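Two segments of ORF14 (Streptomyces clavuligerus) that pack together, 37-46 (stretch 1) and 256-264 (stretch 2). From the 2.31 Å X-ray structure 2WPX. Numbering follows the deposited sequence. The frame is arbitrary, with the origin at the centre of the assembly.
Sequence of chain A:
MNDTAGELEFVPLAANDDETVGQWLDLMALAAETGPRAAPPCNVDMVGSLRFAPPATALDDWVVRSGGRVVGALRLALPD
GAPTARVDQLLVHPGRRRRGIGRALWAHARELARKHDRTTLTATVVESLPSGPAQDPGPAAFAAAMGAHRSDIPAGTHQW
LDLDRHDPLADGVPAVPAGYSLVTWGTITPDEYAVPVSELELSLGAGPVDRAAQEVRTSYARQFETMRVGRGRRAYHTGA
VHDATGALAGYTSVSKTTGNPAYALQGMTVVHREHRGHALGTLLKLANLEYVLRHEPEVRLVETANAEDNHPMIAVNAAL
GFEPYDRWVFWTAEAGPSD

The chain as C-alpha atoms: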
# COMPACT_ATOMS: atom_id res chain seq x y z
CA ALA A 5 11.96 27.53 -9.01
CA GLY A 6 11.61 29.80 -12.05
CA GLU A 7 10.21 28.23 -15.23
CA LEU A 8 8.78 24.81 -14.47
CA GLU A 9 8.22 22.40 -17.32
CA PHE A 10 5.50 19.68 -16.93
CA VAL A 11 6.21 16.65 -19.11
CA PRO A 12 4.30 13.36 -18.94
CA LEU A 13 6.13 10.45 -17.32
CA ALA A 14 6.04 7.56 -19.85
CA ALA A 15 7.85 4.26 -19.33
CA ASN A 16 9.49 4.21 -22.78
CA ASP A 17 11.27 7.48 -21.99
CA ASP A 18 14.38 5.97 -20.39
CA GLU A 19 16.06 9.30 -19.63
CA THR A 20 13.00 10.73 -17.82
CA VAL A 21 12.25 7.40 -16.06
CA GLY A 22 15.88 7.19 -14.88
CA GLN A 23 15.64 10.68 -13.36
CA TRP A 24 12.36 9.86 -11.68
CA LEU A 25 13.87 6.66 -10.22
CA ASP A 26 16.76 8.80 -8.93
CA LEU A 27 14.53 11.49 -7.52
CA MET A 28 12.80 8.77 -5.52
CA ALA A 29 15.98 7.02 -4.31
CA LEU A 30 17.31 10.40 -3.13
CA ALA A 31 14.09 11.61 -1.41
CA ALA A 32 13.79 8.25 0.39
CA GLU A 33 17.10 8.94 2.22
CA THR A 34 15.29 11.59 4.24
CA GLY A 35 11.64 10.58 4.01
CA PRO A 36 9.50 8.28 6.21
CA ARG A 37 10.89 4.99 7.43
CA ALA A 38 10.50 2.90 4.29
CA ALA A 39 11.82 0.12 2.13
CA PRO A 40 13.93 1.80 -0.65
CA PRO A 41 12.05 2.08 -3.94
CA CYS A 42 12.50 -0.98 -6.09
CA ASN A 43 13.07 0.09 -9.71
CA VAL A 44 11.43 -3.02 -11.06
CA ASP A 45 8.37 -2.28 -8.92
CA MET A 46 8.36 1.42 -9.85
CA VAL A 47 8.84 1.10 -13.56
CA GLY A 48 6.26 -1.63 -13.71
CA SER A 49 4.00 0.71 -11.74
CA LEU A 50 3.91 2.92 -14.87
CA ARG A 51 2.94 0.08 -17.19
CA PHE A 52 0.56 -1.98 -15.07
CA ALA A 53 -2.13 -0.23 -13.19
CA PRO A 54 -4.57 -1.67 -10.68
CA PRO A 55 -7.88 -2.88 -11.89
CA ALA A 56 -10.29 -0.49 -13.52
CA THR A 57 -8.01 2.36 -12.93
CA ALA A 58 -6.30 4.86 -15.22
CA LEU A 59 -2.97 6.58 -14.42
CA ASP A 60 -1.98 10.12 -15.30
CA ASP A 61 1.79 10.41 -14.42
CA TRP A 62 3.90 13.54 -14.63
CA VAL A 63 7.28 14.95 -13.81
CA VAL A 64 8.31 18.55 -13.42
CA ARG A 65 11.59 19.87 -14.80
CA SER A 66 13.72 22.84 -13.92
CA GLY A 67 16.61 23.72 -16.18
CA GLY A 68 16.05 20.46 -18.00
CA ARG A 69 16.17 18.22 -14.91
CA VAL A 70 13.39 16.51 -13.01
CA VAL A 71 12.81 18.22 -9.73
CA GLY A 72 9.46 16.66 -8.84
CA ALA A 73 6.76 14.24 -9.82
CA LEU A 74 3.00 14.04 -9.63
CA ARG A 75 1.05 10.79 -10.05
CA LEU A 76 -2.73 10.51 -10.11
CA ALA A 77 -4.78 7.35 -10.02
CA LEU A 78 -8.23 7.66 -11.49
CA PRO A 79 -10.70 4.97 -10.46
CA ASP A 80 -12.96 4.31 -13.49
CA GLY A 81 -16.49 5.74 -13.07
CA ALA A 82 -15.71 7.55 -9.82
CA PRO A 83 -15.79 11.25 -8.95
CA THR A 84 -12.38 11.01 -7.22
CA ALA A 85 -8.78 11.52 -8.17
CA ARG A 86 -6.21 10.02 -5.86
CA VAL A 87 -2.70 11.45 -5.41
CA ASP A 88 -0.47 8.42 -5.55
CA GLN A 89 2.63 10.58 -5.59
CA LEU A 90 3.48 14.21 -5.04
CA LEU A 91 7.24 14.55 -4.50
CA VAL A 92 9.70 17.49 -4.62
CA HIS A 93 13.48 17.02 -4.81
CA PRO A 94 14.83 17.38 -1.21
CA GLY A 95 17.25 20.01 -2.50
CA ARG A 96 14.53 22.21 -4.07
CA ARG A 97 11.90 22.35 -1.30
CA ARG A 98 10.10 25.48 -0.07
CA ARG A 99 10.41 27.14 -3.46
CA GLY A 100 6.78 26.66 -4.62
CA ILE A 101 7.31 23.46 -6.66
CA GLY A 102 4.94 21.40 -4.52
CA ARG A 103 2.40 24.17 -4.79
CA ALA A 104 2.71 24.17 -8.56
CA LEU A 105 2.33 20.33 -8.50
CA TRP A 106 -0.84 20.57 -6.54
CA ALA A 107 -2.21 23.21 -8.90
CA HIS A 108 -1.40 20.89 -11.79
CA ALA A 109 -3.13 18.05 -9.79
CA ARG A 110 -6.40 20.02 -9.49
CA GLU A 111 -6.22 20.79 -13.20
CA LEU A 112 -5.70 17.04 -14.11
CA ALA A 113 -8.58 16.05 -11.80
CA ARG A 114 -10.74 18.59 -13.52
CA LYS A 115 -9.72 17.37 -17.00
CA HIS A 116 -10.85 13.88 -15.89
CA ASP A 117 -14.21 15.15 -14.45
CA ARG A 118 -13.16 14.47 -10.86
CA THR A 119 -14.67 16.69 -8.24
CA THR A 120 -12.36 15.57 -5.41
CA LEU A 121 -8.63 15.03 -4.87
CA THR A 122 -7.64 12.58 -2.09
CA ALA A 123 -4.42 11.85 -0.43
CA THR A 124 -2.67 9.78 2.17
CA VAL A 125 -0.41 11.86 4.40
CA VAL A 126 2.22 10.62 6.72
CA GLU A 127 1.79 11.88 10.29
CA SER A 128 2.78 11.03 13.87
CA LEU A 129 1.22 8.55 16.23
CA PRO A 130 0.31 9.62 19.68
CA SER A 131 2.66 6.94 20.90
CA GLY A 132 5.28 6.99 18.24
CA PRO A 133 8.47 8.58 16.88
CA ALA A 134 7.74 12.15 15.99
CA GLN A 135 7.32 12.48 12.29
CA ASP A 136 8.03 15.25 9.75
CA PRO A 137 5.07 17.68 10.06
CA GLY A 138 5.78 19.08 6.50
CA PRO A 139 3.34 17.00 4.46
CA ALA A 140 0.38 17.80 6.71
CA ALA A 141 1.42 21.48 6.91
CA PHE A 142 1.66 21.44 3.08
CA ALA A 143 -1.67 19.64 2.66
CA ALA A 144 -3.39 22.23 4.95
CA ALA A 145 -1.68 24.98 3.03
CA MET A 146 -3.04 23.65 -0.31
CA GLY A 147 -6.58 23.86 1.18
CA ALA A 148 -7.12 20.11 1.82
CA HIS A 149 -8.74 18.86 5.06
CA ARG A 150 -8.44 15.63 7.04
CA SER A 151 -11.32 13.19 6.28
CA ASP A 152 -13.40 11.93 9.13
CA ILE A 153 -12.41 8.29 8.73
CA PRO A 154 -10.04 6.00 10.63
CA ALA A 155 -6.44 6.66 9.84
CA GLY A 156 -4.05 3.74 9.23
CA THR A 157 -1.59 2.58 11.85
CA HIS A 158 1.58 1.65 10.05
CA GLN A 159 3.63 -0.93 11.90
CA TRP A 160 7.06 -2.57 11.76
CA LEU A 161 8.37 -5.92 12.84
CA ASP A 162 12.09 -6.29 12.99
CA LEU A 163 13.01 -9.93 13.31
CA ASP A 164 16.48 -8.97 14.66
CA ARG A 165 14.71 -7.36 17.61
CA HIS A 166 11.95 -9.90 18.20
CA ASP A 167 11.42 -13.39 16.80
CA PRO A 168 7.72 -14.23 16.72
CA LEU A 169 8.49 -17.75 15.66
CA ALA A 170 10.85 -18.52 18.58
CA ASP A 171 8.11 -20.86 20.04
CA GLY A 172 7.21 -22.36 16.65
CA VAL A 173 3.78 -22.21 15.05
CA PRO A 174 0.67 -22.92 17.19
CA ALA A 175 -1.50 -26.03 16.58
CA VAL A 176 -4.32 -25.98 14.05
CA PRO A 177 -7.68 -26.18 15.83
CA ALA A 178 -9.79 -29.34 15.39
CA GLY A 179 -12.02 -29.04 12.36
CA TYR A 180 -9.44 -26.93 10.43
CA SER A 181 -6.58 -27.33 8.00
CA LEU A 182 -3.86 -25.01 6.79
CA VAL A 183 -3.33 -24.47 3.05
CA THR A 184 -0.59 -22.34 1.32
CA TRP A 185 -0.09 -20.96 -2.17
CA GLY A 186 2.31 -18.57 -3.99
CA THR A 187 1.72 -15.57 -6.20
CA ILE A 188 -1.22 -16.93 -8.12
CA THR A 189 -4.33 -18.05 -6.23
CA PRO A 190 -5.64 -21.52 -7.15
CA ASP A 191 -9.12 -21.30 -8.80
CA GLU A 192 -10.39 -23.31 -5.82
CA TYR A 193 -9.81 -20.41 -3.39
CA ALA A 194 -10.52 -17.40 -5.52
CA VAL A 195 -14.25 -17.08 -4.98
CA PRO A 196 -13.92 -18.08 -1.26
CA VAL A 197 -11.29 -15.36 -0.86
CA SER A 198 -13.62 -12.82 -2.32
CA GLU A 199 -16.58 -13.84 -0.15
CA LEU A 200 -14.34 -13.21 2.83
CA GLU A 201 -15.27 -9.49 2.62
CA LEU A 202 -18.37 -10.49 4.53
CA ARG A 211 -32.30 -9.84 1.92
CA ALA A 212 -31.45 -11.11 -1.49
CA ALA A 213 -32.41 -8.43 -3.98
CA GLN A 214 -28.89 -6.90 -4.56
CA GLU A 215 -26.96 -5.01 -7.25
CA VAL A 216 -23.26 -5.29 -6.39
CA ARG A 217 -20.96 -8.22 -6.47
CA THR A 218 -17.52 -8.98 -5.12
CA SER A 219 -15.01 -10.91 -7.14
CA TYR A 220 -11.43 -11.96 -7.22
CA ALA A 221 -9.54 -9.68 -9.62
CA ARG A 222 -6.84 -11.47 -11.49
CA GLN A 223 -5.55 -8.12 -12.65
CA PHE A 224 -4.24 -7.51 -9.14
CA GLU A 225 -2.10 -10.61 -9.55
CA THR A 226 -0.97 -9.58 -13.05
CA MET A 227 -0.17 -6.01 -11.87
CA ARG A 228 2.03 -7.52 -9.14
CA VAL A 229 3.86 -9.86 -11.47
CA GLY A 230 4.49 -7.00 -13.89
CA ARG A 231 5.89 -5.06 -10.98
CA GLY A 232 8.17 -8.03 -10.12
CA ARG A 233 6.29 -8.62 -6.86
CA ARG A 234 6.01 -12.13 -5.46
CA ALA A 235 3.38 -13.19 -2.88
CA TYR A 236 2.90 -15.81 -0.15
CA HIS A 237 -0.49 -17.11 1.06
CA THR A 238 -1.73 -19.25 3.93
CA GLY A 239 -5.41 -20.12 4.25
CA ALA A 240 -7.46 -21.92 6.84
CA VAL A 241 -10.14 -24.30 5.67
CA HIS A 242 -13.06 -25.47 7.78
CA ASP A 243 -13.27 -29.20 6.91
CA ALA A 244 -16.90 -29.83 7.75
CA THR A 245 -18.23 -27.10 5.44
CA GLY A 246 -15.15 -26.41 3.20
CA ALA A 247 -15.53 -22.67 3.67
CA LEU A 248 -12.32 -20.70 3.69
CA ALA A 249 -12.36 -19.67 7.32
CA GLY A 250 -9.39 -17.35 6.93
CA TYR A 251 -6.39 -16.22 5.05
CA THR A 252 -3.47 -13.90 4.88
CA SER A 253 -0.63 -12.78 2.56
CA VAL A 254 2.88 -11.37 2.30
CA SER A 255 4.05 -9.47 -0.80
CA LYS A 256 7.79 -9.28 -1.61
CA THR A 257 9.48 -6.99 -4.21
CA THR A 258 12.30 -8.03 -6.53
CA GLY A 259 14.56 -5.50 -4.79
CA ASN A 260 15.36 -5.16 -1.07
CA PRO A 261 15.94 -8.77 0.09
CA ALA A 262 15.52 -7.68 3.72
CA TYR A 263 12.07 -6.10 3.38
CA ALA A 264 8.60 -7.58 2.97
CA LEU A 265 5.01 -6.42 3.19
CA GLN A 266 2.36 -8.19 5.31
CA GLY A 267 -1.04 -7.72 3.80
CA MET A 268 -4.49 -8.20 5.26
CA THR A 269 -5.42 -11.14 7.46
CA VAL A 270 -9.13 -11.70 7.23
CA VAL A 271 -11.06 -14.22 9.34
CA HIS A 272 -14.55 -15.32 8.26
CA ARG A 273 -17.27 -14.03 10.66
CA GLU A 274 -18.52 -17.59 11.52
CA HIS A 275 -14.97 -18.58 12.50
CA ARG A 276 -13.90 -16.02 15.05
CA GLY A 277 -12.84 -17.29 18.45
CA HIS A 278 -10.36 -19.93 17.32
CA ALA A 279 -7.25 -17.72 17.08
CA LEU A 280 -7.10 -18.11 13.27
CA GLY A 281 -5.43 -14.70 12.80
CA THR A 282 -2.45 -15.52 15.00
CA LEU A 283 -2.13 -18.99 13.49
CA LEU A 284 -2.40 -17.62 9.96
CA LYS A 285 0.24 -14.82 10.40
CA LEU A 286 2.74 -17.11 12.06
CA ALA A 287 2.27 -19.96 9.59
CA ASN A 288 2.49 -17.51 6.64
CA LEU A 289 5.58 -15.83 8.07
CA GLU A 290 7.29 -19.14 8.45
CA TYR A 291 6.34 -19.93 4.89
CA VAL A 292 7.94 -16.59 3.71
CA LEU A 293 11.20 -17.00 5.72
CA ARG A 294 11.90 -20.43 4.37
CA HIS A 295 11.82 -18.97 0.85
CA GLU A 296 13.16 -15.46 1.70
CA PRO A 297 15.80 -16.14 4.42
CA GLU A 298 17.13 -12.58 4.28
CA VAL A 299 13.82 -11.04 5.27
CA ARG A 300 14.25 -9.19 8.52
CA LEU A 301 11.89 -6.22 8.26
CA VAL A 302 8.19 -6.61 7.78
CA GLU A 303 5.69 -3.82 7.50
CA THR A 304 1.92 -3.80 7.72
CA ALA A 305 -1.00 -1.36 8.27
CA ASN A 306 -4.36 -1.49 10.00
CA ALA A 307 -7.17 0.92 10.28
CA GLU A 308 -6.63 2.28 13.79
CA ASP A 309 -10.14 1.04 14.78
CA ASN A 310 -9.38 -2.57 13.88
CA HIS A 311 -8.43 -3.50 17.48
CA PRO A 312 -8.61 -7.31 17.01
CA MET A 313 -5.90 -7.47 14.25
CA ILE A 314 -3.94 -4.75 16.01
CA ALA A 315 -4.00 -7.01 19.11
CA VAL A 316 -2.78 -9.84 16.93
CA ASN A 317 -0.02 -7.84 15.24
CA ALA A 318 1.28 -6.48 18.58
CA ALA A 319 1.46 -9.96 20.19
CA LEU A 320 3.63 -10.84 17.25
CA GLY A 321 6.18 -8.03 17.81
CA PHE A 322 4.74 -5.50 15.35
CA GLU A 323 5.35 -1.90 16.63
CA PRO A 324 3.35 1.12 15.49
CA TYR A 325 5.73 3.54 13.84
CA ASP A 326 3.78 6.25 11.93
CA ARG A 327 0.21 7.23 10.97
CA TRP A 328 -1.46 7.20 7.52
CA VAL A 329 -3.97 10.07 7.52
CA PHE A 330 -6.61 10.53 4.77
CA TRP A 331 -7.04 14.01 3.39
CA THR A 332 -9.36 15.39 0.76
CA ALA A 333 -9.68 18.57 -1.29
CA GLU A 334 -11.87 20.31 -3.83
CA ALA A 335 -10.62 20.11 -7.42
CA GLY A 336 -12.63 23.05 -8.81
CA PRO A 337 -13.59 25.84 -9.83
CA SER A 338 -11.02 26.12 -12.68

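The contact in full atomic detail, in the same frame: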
# COMPACT_ATOMS: atom_id res chain seq x y z
N ARG A 37 10.37 6.33 7.39
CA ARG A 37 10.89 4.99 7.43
C ARG A 37 10.25 4.20 6.28
O ARG A 37 9.02 4.18 6.12
CB ARG A 37 10.56 4.37 8.78
CG ARG A 37 11.18 3.02 8.95
CD ARG A 37 10.79 2.45 10.25
NE ARG A 37 11.42 1.16 10.40
CZ ARG A 37 11.38 0.47 11.53
NH1 ARG A 37 10.74 0.96 12.56
NH2 ARG A 37 11.97 -0.70 11.62
N ALA A 38 11.07 3.59 5.43
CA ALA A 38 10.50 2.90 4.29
C ALA A 38 11.47 1.96 3.65
O ALA A 38 12.69 2.16 3.74
CB ALA A 38 9.92 3.93 3.20
N ALA A 39 10.95 0.91 2.99
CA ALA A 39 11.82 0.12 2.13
C ALA A 39 12.22 1.07 0.98
O ALA A 39 11.37 1.79 0.50
CB ALA A 39 11.08 -1.08 1.58
N PRO A 40 13.50 1.10 0.59
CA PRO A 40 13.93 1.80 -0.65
C PRO A 40 13.05 1.41 -1.84
O PRO A 40 12.52 0.31 -1.90
CB PRO A 40 15.35 1.28 -0.90
CG PRO A 40 15.83 0.76 0.54
CD PRO A 40 14.57 0.32 1.24
N PRO A 41 12.86 2.33 -2.75
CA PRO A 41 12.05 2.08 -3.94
C PRO A 41 12.76 1.02 -4.70
O PRO A 41 13.96 1.06 -4.77
CB PRO A 41 12.12 3.40 -4.70
CG PRO A 41 12.41 4.41 -3.67
CD PRO A 41 13.33 3.72 -2.68
N CYS A 42 12.00 0.03 -5.15
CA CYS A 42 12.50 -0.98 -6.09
C CYS A 42 12.17 -0.52 -7.52
O CYS A 42 11.00 -0.32 -7.89
CB CYS A 42 11.82 -2.32 -5.79
SG CYS A 42 11.95 -3.54 -7.05
N ASN A 43 13.20 -0.35 -8.32
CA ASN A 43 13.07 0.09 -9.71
C ASN A 43 12.24 -0.79 -10.60
O ASN A 43 11.51 -0.29 -11.45
CB ASN A 43 14.46 0.34 -10.29
CG ASN A 43 15.11 1.55 -9.63
OD1 ASN A 43 14.45 2.25 -8.91
ND2 ASN A 43 16.38 1.78 -9.87
N VAL A 44 12.35 -2.10 -10.41
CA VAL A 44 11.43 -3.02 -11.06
C VAL A 44 9.98 -2.71 -10.71
O VAL A 44 9.14 -2.48 -11.59
CB VAL A 44 11.82 -4.48 -10.72
CG1 VAL A 44 10.82 -5.54 -11.38
CG2 VAL A 44 13.31 -4.70 -11.19
N ASP A 45 9.69 -2.68 -9.40
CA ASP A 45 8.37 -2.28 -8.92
C ASP A 45 7.93 -0.94 -9.52
O ASP A 45 6.83 -0.82 -10.10
CB ASP A 45 8.42 -2.22 -7.40
CG ASP A 45 7.11 -1.87 -6.76
OD1 ASP A 45 7.15 -1.31 -5.65
OD2 ASP A 45 6.04 -2.18 -7.33
N MET A 46 8.78 0.08 -9.42
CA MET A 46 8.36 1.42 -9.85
C MET A 46 8.06 1.52 -11.34
O MET A 46 7.04 2.08 -11.74
CB MET A 46 9.35 2.50 -9.45
CG MET A 46 9.47 2.76 -7.96
SD MET A 46 7.98 2.93 -6.93
CE MET A 46 7.05 4.02 -7.84
N LYS A 256 6.32 -9.50 -1.69
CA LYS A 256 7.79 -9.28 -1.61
C LYS A 256 8.22 -8.73 -2.95
O LYS A 256 7.90 -9.32 -3.96
CB LYS A 256 8.48 -10.62 -1.39
CG LYS A 256 9.98 -10.61 -1.60
CD LYS A 256 10.65 -10.30 -0.23
CE LYS A 256 12.00 -9.54 -0.37
NZ LYS A 256 11.85 -8.27 -1.19
N THR A 257 8.92 -7.59 -2.96
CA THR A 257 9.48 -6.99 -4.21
C THR A 257 10.75 -7.71 -4.72
O THR A 257 11.40 -8.48 -4.00
CB THR A 257 9.71 -5.46 -4.10
OG1 THR A 257 10.58 -5.19 -3.01
CG2 THR A 257 8.44 -4.68 -3.84
N THR A 258 11.06 -7.53 -6.00
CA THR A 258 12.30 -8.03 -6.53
C THR A 258 13.47 -7.46 -5.72
O THR A 258 14.33 -8.19 -5.26
CB THR A 258 12.47 -7.73 -8.05
OG1 THR A 258 11.50 -8.46 -8.80
CG2 THR A 258 13.86 -8.17 -8.57
N GLY A 259 13.48 -6.16 -5.52
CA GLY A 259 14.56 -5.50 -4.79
C GLY A 259 14.36 -5.60 -3.27
O GLY A 259 13.26 -5.94 -2.80
N ASN A 260 15.43 -5.28 -2.52
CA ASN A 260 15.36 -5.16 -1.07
C ASN A 260 15.11 -6.51 -0.42
O ASN A 260 14.04 -6.72 0.13
CB ASN A 260 14.20 -4.22 -0.67
CG ASN A 260 14.36 -2.84 -1.26
OD1 ASN A 260 13.38 -2.22 -1.69
ND2 ASN A 260 15.60 -2.34 -1.28
N PRO A 261 16.10 -7.41 -0.45
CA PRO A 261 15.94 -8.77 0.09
C PRO A 261 15.53 -8.81 1.56
O PRO A 261 15.03 -9.84 2.04
CB PRO A 261 17.34 -9.38 -0.04
CG PRO A 261 18.05 -8.51 -1.15
CD PRO A 261 17.45 -7.15 -1.02
N ALA A 262 15.83 -7.76 2.30
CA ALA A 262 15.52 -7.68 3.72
C ALA A 262 14.12 -7.13 4.04
O ALA A 262 13.76 -7.05 5.20
CB ALA A 262 16.61 -6.78 4.45
N TYR A 263 13.35 -6.72 3.06
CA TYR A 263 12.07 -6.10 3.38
C TYR A 263 10.90 -6.91 2.83
O TYR A 263 11.00 -7.53 1.80
CB TYR A 263 11.98 -4.68 2.82
CG TYR A 263 12.87 -3.67 3.50
CD1 TYR A 263 12.31 -2.67 4.31
CD2 TYR A 263 14.26 -3.70 3.34
CE1 TYR A 263 13.07 -1.74 4.91
CE2 TYR A 263 15.05 -2.73 3.94
CZ TYR A 263 14.43 -1.77 4.73
OH TYR A 263 15.14 -0.82 5.34
N ALA A 264 9.77 -6.89 3.51
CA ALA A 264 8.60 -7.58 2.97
C ALA A 264 7.36 -6.89 3.49
O ALA A 264 7.40 -6.10 4.44
CB ALA A 264 8.65 -9.10 3.30

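This is a small contact, mainly between loops, with the start of a helix and of a strand joining in at its ends, burying 410 Å² summed over both sides, in which one weak hydrogen bond to a cysteine sulfur accompanies van der Waals packing and a tyrosine face covered by C-H groups. The two backbones run past each other in opposite directions: Ala 39 lies nearest Tyr 263 (CA to CA 6.3 Å), Asp 45 nearest Thr 257 (CA to CA 6.8 Å), and the chains come closest where Cys 42 CA is 5.1 Å from Gly 259 CA.

At that point Cys 42, with chi1 at 164° (t), serves two amides. As N-cap of the helix, its SG accepts from Asp 45 N at 3.4 Å with a nearly linear angle of 176°; across the interface Gly 259 N donates to the same SG, also at 3.4 Å, but at 149°, a weak bond. Glycine suits this approach, since an ideal CB on Gly 259 would sit a tight 3.3 Å from Cys 42 SG. Asn 260, the most covered residue of the contact, packs against Pro 40.

At one end, Tyr 263 offers a ring face to polarized C-H groups: Ala 39 CA lies 3.9 Å from the ring centroid, 29° off the normal, and Pro 40 CD 4.3 Å, 20° off. Ala 39 CB also touches Tyr 263 CD1 at 3.4 Å. At the other end contacts are looser, with Val 44 CG1 4.0 Å from Thr 258 OG1 and Asp 45 OD1 4.0 Å from Thr 257 CG2.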